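Local coordinates for protein ribose-phosphate pyrophosphokinase (Sulfolobus solfataricus, PDB 4TWB) that makes phosphoribosyl diphosphate (PRPP) by transferring the pyrophosphoryl group of ATP to the 1-hydroxyl of ribose 5-phosphate, with magnesium as cofactor, at residues S17-I22 / V283-A288; L52-D57 / I65-I70; K80-I85 / V116-L121. All coordinates share one frame; numbering follows the deposited sequence.

Contact 1: residues S17-I22 / V283-A288; sequences SKILSI and VSQSIA
In I19, chi1 of -67° puts CG1 beside the backbone N and leaves CG2 anti to it; from there the side chain reaches S284, Q285 and A288. I19 CG2 is turned to A288, touching A288 CB at 3.7 Å. The CG1 branch goes to S284: chi2 near 170° stretches I19 CD1 out to S284 CB, 4.0 Å away. Q285 crosses I19 at a slant, its chain bent, and its OE1, near both branches, lies 3.6 Å from I19 CD1. This is amide against methyl, with no hydrogen bond joining the two segments. L20 adds a looser touch, its CD2 4.2 Å from A288 CB. The small A288 suits a place where two branched side chains approach a helix. An alanine in place of I19 would probably open a gap beside S284 and A288 and leave the Q285 amide without this apolar neighbour. Just after these residues helix 12-20 ends in a Schellman motif: S21 takes positive phi, I22 N bonds S17 O and S21 N bonds K18 O. S17 OG adds a bond of 2.6 Å to I22 O, nearly along the C=O axis. Across the contact, V283 is the N-cap of helix 284-289, and S284 OG is hydrogen-bonded to D282 and S15. The contact thus joins, near the surface, helix 12-20, which follows the first strand 2-5, to the C-terminal helix 284-289, where I287 and A288 also pack on L16 and L20 touches L291.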
loop_
_atom_site.group_PDB
_atom_site.type_symbol
_atom_site.label_atom_id
_atom_site.label_comp_id
_atom_site.label_asym_id
_atom_site.label_seq_id
_atom_site.Cartn_x
_atom_site.Cartn_y
_atom_site.Cartn_z
ATOM N N SER A 17 0.438 7.584 26.064
ATOM C CA SER A 17 1.644 8.028 26.751
ATOM C C SER A 17 1.316 8.595 28.133
ATOM O O SER A 17 1.980 8.274 29.113
ATOM C CB SER A 17 2.374 9.085 25.915
ATOM O OG SER A 17 3.559 9.501 26.561
ATOM N N LYS A 18 0.298 9.449 28.203
ATOM C CA LYS A 18 -0.180 9.970 29.479
ATOM C C LYS A 18 -0.662 8.833 30.374
ATOM O O LYS A 18 -0.140 8.625 31.466
ATOM C CB LYS A 18 -1.310 10.990 29.265
ATOM C CG LYS A 18 -0.858 12.268 28.541
ATOM C CD LYS A 18 -1.971 13.312 28.427
ATOM C CE LYS A 18 -2.254 14.019 29.763
ATOM N NZ LYS A 18 -3.130 13.249 30.710
ATOM N N ILE A 19 -1.647 8.088 29.888
ATOM C CA ILE A 19 -2.262 6.997 30.639
ATOM C C ILE A 19 -1.276 6.000 31.233
ATOM O O ILE A 19 -1.449 5.553 32.371
ATOM C CB ILE A 19 -3.270 6.223 29.760
ATOM C CG1 ILE A 19 -4.467 7.118 29.424
ATOM C CG2 ILE A 19 -3.739 4.955 30.440
ATOM C CD1 ILE A 19 -5.375 6.537 28.373
ATOM N N LEU A 20 -0.250 5.637 30.474
ATOM C CA LEU A 20 0.683 4.619 30.938
ATOM C C LEU A 20 1.930 5.236 31.545
ATOM O O LEU A 20 2.744 4.535 32.153
ATOM C CB LEU A 20 1.072 3.704 29.786
ATOM C CG LEU A 20 -0.077 2.910 29.187
ATOM C CD1 LEU A 20 0.379 2.222 27.905
ATOM C CD2 LEU A 20 -0.566 1.895 30.206
ATOM N N SER A 21 2.067 6.551 31.376
ATOM C CA SER A 21 3.296 7.268 31.728
ATOM C C SER A 21 4.537 6.565 31.174
ATOM O O SER A 21 5.403 6.080 31.909
ATOM C CB SER A 21 3.375 7.511 33.237
ATOM O OG SER A 21 2.543 8.604 33.583
ATOM N N ILE A 22 4.572 6.497 29.853
ATOM C CA ILE A 22 5.679 5.939 29.101
ATOM C C ILE A 22 6.089 7.041 28.130
ATOM O O ILE A 22 5.241 7.805 27.657
ATOM C CB ILE A 22 5.225 4.688 28.332
ATOM C CG1 ILE A 22 5.226 3.464 29.242
ATOM C CG2 ILE A 22 6.114 4.420 27.153
ATOM C CD1 ILE A 22 5.012 2.162 28.489
ATOM N N VAL A 283 -10.697 5.559 22.518
ATOM C CA VAL A 283 -10.649 4.218 23.073
ATOM C C VAL A 283 -9.280 3.850 23.635
ATOM O O VAL A 283 -9.022 2.670 23.908
ATOM C CB VAL A 283 -11.015 3.159 22.012
ATOM C CG1 VAL A 283 -12.494 3.250 21.668
ATOM C CG2 VAL A 283 -10.135 3.321 20.759
ATOM N N SER A 284 -8.407 4.844 23.806
ATOM C CA SER A 284 -7.087 4.595 24.387
ATOM C C SER A 284 -7.202 3.923 25.761
ATOM O O SER A 284 -6.463 2.996 26.081
ATOM C CB SER A 284 -6.310 5.898 24.517
ATOM O OG SER A 284 -6.318 6.596 23.298
ATOM N N GLN A 285 -8.137 4.407 26.572
ATOM C CA GLN A 285 -8.365 3.831 27.893
ATOM C C GLN A 285 -8.656 2.317 27.833
ATOM O O GLN A 285 -8.139 1.542 28.641
ATOM C CB GLN A 285 -9.488 4.588 28.615
ATOM C CG GLN A 285 -9.534 4.340 30.116
ATOM C CD GLN A 285 -8.188 4.579 30.803
ATOM O OE1 GLN A 285 -7.751 5.727 30.967
ATOM N NE2 GLN A 285 -7.537 3.488 31.230
ATOM N N SER A 286 -9.474 1.900 26.868
ATOM C CA SER A 286 -9.768 0.483 26.668
ATOM C C SER A 286 -8.554 -0.296 26.164
ATOM O O SER A 286 -8.351 -1.461 26.530
ATOM C CB SER A 286 -10.940 0.302 25.702
ATOM O OG SER A 286 -12.169 0.729 26.279
ATOM N N ILE A 287 -7.747 0.338 25.312
ATOM C CA ILE A 287 -6.538 -0.305 24.798
ATOM C C ILE A 287 -5.533 -0.504 25.934
ATOM O O ILE A 287 -4.900 -1.554 26.022
ATOM C CB ILE A 287 -5.899 0.496 23.636
ATOM C CG1 ILE A 287 -6.725 0.350 22.360
ATOM C CG2 ILE A 287 -4.505 0.005 23.345
ATOM C CD1 ILE A 287 -6.492 1.485 21.362
ATOM N N ALA A 288 -5.417 0.492 26.815
ATOM C CA ALA A 288 -4.472 0.439 27.934
ATOM C C ALA A 288 -4.692 -0.764 28.831
ATOM O O ALA A 288 -3.732 -1.422 29.238
ATOM C CB ALA A 288 -4.525 1.717 28.754
#

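Contact 2: residues L52-D57 / I65-I70; sequences LVQTTD and IELFLI
In the beta-alpha-beta unit of strand 49-53, helix 60-76 and strand 81-86, residues L52, Q54 and T56 face E66, L67 and I70 of the helix that crosses over the sheet. The unit belongs to the N-terminal PRTase-like domain. Every touching residue is buried, and the closest contacts are apolar: in L67, chi1 (171°) puts CG anti to the backbone N and chi2 (63°) then sets CD1, which lies 3.6 Å from L52 CD1. I70 CG2 lies 4.1 Å from L52 CG, so this leucine rests on L67 and I70, one helical turn apart. Branched aliphatic residues suit such a seam, since their methyls fill the buried space and need no polar partners. Q54 joins by its aliphatic part, its CB and CG running antiparallel to the L67 side chain, while its OE1 is bound by A8 N and S7 OG. E66 has its carboxylate satisfied by S7 and S37, so the polar ends of Q54 and E66 share S7. T56 pairs its OG1 with Y88 O and A90 N. L67 CD1 also lies 3.8 Å from Q54 CB, and the other methyl of L67, CD2, reaches T56 CG2 at 4.3 Å.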
loop_
_atom_site.group_PDB
_atom_site.type_symbol
_atom_site.label_atom_id
_atom_site.label_comp_id
_atom_site.label_asym_id
_atom_site.label_seq_id
_atom_site.Cartn_x
_atom_site.Cartn_y
_atom_site.Cartn_z
ATOM N N LEU A 52 4.260 0.134 19.310
ATOM C CA LEU A 52 4.038 0.844 18.063
ATOM C C LEU A 52 2.544 1.110 17.903
ATOM O O LEU A 52 1.734 0.187 17.972
ATOM C CB LEU A 52 4.533 -0.010 16.899
ATOM C CG LEU A 52 4.941 0.652 15.576
ATOM C CD1 LEU A 52 4.472 -0.244 14.432
ATOM C CD2 LEU A 52 4.401 2.060 15.418
ATOM N N VAL A 53 2.175 2.368 17.703
ATOM C CA VAL A 53 0.814 2.709 17.344
ATOM C C VAL A 53 0.709 3.090 15.866
ATOM O O VAL A 53 1.213 4.133 15.455
ATOM C CB VAL A 53 0.302 3.870 18.189
ATOM C CG1 VAL A 53 -1.099 4.276 17.723
ATOM C CG2 VAL A 53 0.292 3.478 19.661
ATOM N N GLN A 54 0.069 2.224 15.082
ATOM C CA GLN A 54 -0.189 2.458 13.660
ATOM C C GLN A 54 -1.569 1.943 13.322
ATOM O O GLN A 54 -1.789 0.739 13.321
ATOM C CB GLN A 54 0.805 1.698 12.771
ATOM C CG GLN A 54 1.835 2.560 12.086
ATOM C CD GLN A 54 1.237 3.542 11.103
ATOM O OE1 GLN A 54 1.093 4.720 11.406
ATOM N NE2 GLN A 54 0.892 3.066 9.925
ATOM N N THR A 55 -2.503 2.831 13.024
ATOM C CA THR A 55 -3.793 2.366 12.551
ATOM C C THR A 55 -3.699 2.256 11.048
ATOM O O THR A 55 -2.820 2.854 10.446
ATOM C CB THR A 55 -4.939 3.302 12.946
ATOM O OG1 THR A 55 -6.181 2.606 12.811
ATOM C CG2 THR A 55 -4.963 4.522 12.067
ATOM N N THR A 56 -4.589 1.483 10.438
ATOM C CA THR A 56 -4.520 1.279 9.002
ATOM C C THR A 56 -5.809 1.663 8.289
ATOM O O THR A 56 -6.198 1.020 7.315
ATOM C CB THR A 56 -4.092 -0.164 8.637
ATOM O OG1 THR A 56 -5.082 -1.096 9.083
ATOM C CG2 THR A 56 -2.751 -0.500 9.281
ATOM N N ASP A 57 -6.458 2.725 8.768
ATOM C CA ASP A 57 -7.577 3.333 8.044
ATOM C C ASP A 57 -7.123 3.946 6.707
ATOM O O ASP A 57 -5.943 3.889 6.366
ATOM C CB ASP A 57 -8.300 4.380 8.906
ATOM C CG ASP A 57 -7.403 5.526 9.329
ATOM O OD1 ASP A 57 -7.933 6.623 9.616
ATOM O OD2 ASP A 57 -6.174 5.342 9.382
ATOM N N ILE A 65 1.855 -0.470 4.311
ATOM C CA ILE A 65 3.233 -0.569 3.884
ATOM C C ILE A 65 4.101 0.234 4.833
ATOM O O ILE A 65 5.191 -0.203 5.204
ATOM C CB ILE A 65 3.414 -0.231 2.383
ATOM C CG1 ILE A 65 3.288 -1.531 1.589
ATOM C CG2 ILE A 65 4.788 0.368 2.109
ATOM C CD1 ILE A 65 2.861 -1.340 0.185
ATOM N N GLU A 66 3.592 1.379 5.277
ATOM C CA GLU A 66 4.275 2.156 6.310
ATOM C C GLU A 66 4.430 1.348 7.587
ATOM O O GLU A 66 5.473 1.369 8.222
ATOM C CB GLU A 66 3.559 3.478 6.573
ATOM C CG GLU A 66 3.924 4.561 5.548
ATOM C CD GLU A 66 2.980 5.750 5.569
ATOM O OE1 GLU A 66 3.263 6.757 4.885
ATOM O OE2 GLU A 66 1.951 5.679 6.269
ATOM N N LEU A 67 3.397 0.606 7.951
ATOM C CA LEU A 67 3.486 -0.267 9.116
ATOM C C LEU A 67 4.604 -1.279 8.936
ATOM O O LEU A 67 5.446 -1.422 9.817
ATOM C CB LEU A 67 2.144 -0.964 9.397
ATOM C CG LEU A 67 2.095 -2.075 10.453
ATOM C CD1 LEU A 67 2.450 -1.561 11.826
ATOM C CD2 LEU A 67 0.729 -2.702 10.474
ATOM N N PHE A 68 4.615 -1.972 7.797
ATOM C CA PHE A 68 5.661 -2.952 7.502
ATOM C C PHE A 68 7.051 -2.339 7.614
ATOM O O PHE A 68 7.945 -2.933 8.219
ATOM C CB PHE A 68 5.514 -3.539 6.103
ATOM C CG PHE A 68 4.178 -4.132 5.828
ATOM C CD1 PHE A 68 3.439 -4.706 6.835
ATOM C CD2 PHE A 68 3.671 -4.135 4.543
ATOM C CE1 PHE A 68 2.207 -5.264 6.576
ATOM C CE2 PHE A 68 2.442 -4.688 4.274
ATOM C CZ PHE A 68 1.705 -5.257 5.298
ATOM N N LEU A 69 7.231 -1.158 7.022
ATOM C CA LEU A 69 8.536 -0.492 7.003
ATOM C C LEU A 69 8.996 -0.086 8.399
ATOM O O LEU A 69 10.147 -0.342 8.776
ATOM C CB LEU A 69 8.479 0.754 6.141
ATOM C CG LEU A 69 8.216 0.523 4.663
ATOM C CD1 LEU A 69 8.301 1.853 3.918
ATOM C CD2 LEU A 69 9.209 -0.493 4.114
ATOM N N ILE A 70 8.103 0.569 9.141
ATOM C CA ILE A 70 8.388 0.991 10.501
ATOM C C ILE A 70 8.716 -0.221 11.379
ATOM O O ILE A 70 9.653 -0.194 12.180
ATOM C CB ILE A 70 7.201 1.742 11.108
ATOM C CG1 ILE A 70 6.961 3.048 10.353
ATOM C CG2 ILE A 70 7.434 2.004 12.601
ATOM C CD1 ILE A 70 5.645 3.714 10.671
#

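Contact 3: residues K80-I85 / V116-L121; sequences KKLTAI and VGVNTL
The amide oxygen of N119 accepts the backbone N-H of L82: OD1 lies 2.8 Å from L82 N, in the carbonyl plane on a lone pair, and the bond is nearly straight at 171°. Chi1 of -65° sets N119 CG beside its own backbone N, so amide and backbone N-H both lie toward L82; N119 N donates to L82 O at 2.9 Å. T120 N is the second donor to L82 O, at 3.1 Å, and A84 N bonds T120 O at 2.8 Å. These last two are the bonds of a parallel bridge between T83 and T120, followed by one between A84 and L121. Outward from the backbone, T83 and T120 run alongside each other on one face, their CG2 methyls 3.7 Å apart. Beside A84, V118 spreads its branches, CG2 reaching L82 CD1 at 3.6 Å and CG1 reaching A84 CB. G117, at positive phi, closes helix 105-114 as the C' residue of a Schellman motif; a side chain there would jam against the preceding carbonyl oxygen. Asparagine suits position 119 because its short amide continues the sheet's bonding where strand 120-124 has yet to begin, so L82 has both its N-H and its C=O satisfied.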
loop_
_atom_site.group_PDB
_atom_site.type_symbol
_atom_site.label_atom_id
_atom_site.label_comp_id
_atom_site.label_asym_id
_atom_site.label_seq_id
_atom_site.Cartn_x
_atom_site.Cartn_y
_atom_site.Cartn_z
ATOM N N LYS A 80 13.776 -4.787 21.915
ATOM C CA LYS A 80 13.711 -6.083 22.600
ATOM C C LYS A 80 12.413 -6.818 22.291
ATOM O O LYS A 80 12.360 -8.056 22.233
ATOM C CB LYS A 80 13.869 -5.909 24.118
ATOM C CG LYS A 80 14.382 -7.157 24.861
ATOM C CD LYS A 80 15.875 -7.431 24.568
ATOM C CE LYS A 80 16.104 -8.131 23.215
ATOM N NZ LYS A 80 17.475 -7.918 22.633
ATOM N N LYS A 81 11.361 -6.040 22.087
ATOM C CA LYS A 81 10.044 -6.597 21.799
ATOM C C LYS A 81 9.242 -5.559 21.026
ATOM O O LYS A 81 9.296 -4.357 21.328
ATOM C CB LYS A 81 9.327 -6.942 23.101
ATOM C CG LYS A 81 8.162 -7.912 22.967
ATOM C CD LYS A 81 7.212 -7.769 24.150
ATOM C CE LYS A 81 6.354 -9.010 24.336
ATOM N NZ LYS A 81 5.540 -8.913 25.583
ATOM N N LEU A 82 8.518 -6.020 20.014
ATOM C CA LEU A 82 7.672 -5.123 19.247
ATOM C C LEU A 82 6.223 -5.496 19.509
ATOM O O LEU A 82 5.806 -6.633 19.254
ATOM C CB LEU A 82 7.965 -5.226 17.747
ATOM C CG LEU A 82 7.770 -3.952 16.922
ATOM C CD1 LEU A 82 7.172 -4.317 15.572
ATOM C CD2 LEU A 82 6.912 -2.904 17.631
ATOM N N THR A 83 5.468 -4.531 20.027
ATOM C CA THR A 83 4.029 -4.669 20.158
ATOM C C THR A 83 3.380 -3.683 19.210
ATOM O O THR A 83 3.549 -2.465 19.336
ATOM C CB THR A 83 3.554 -4.388 21.585
ATOM O OG1 THR A 83 4.009 -5.434 22.454
ATOM C CG2 THR A 83 2.041 -4.318 21.624
ATOM N N ALA A 84 2.644 -4.215 18.242
ATOM C CA ALA A 84 1.979 -3.369 17.265
ATOM C C ALA A 84 0.542 -3.149 17.665
ATOM O O ALA A 84 -0.254 -4.085 17.683
ATOM C CB ALA A 84 2.053 -3.999 15.887
ATOM N N ILE A 85 0.224 -1.910 17.997
ATOM C CA ILE A 85 -1.140 -1.527 18.313
ATOM C C ILE A 85 -1.745 -0.943 17.051
ATOM O O ILE A 85 -1.446 0.186 16.660
ATOM C CB ILE A 85 -1.194 -0.490 19.458
ATOM C CG1 ILE A 85 -0.678 -1.098 20.766
ATOM C CG2 ILE A 85 -2.617 0.047 19.642
ATOM C CD1 ILE A 85 -0.279 -0.041 21.781
ATOM N N VAL A 116 8.891 -9.532 9.453
ATOM C CA VAL A 116 8.843 -8.076 9.675
ATOM C C VAL A 116 9.018 -7.708 11.144
ATOM O O VAL A 116 9.413 -6.584 11.460
ATOM C CB VAL A 116 7.555 -7.413 9.099
ATOM C CG1 VAL A 116 7.038 -6.328 10.015
ATOM C CG2 VAL A 116 7.793 -6.847 7.714
ATOM N N GLY A 117 8.720 -8.653 12.035
ATOM C CA GLY A 117 9.156 -8.567 13.428
ATOM C C GLY A 117 8.175 -8.195 14.536
ATOM O O GLY A 117 8.601 -7.911 15.660
ATOM N N VAL A 118 6.874 -8.181 14.246
ATOM C CA VAL A 118 5.876 -7.899 15.279
ATOM C C VAL A 118 5.698 -9.115 16.197
ATOM O O VAL A 118 5.396 -10.227 15.746
ATOM C CB VAL A 118 4.516 -7.492 14.675
ATOM C CG1 VAL A 118 3.515 -7.265 15.769
ATOM C CG2 VAL A 118 4.655 -6.239 13.838
ATOM N N ASN A 119 5.892 -8.894 17.491
ATOM C CA ASN A 119 5.795 -9.971 18.468
ATOM C C ASN A 119 4.374 -10.107 18.986
ATOM O O ASN A 119 3.812 -11.205 19.060
ATOM C CB ASN A 119 6.729 -9.700 19.649
ATOM C CG ASN A 119 8.190 -9.725 19.256
ATOM O OD1 ASN A 119 8.911 -8.732 19.405
ATOM N ND2 ASN A 119 8.633 -10.861 18.742
ATOM N N THR A 120 3.795 -8.968 19.341
ATOM C CA THR A 120 2.461 -8.928 19.901
ATOM C C THR A 120 1.621 -7.972 19.092
ATOM O O THR A 120 2.029 -6.834 18.849
ATOM C CB THR A 120 2.493 -8.481 21.380
ATOM O OG1 THR A 120 2.804 -9.606 22.213
ATOM C CG2 THR A 120 1.151 -7.925 21.799
ATOM N N LEU A 121 0.444 -8.446 18.684
ATOM C CA LEU A 121 -0.514 -7.645 17.916
ATOM C C LEU A 121 -1.754 -7.271 18.737
ATOM O O LEU A 121 -2.420 -8.144 19.304
ATOM C CB LEU A 121 -0.913 -8.412 16.657
ATOM C CG LEU A 121 -2.068 -7.901 15.804
ATOM C CD1 LEU A 121 -1.806 -6.494 15.343
ATOM C CD2 LEU A 121 -2.257 -8.817 14.605
#

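From the N terminus, the chain lays down helix 12-20, whose partner in contact 1 lies at the chain's far end, in helix 284-289; contact 1 therefore closes a loop of 260 residues around the other two. Within it, contact 2 closes a short loop between strand 49-53 and helix 60-76, and contact 3 then closes another across helix 105-114, in series and without crossing. Contacts 2 and 3 share one sheet: L52 on strand 49-53 makes probable backbone hydrogen bonds to T83 and I85 on strand 81-86. Contact 1 touches contact 3 where I287 packs on I85, so the C-terminal helix, reached after the second domain's sheet, comes back to pack against the N-terminal domain's sheet.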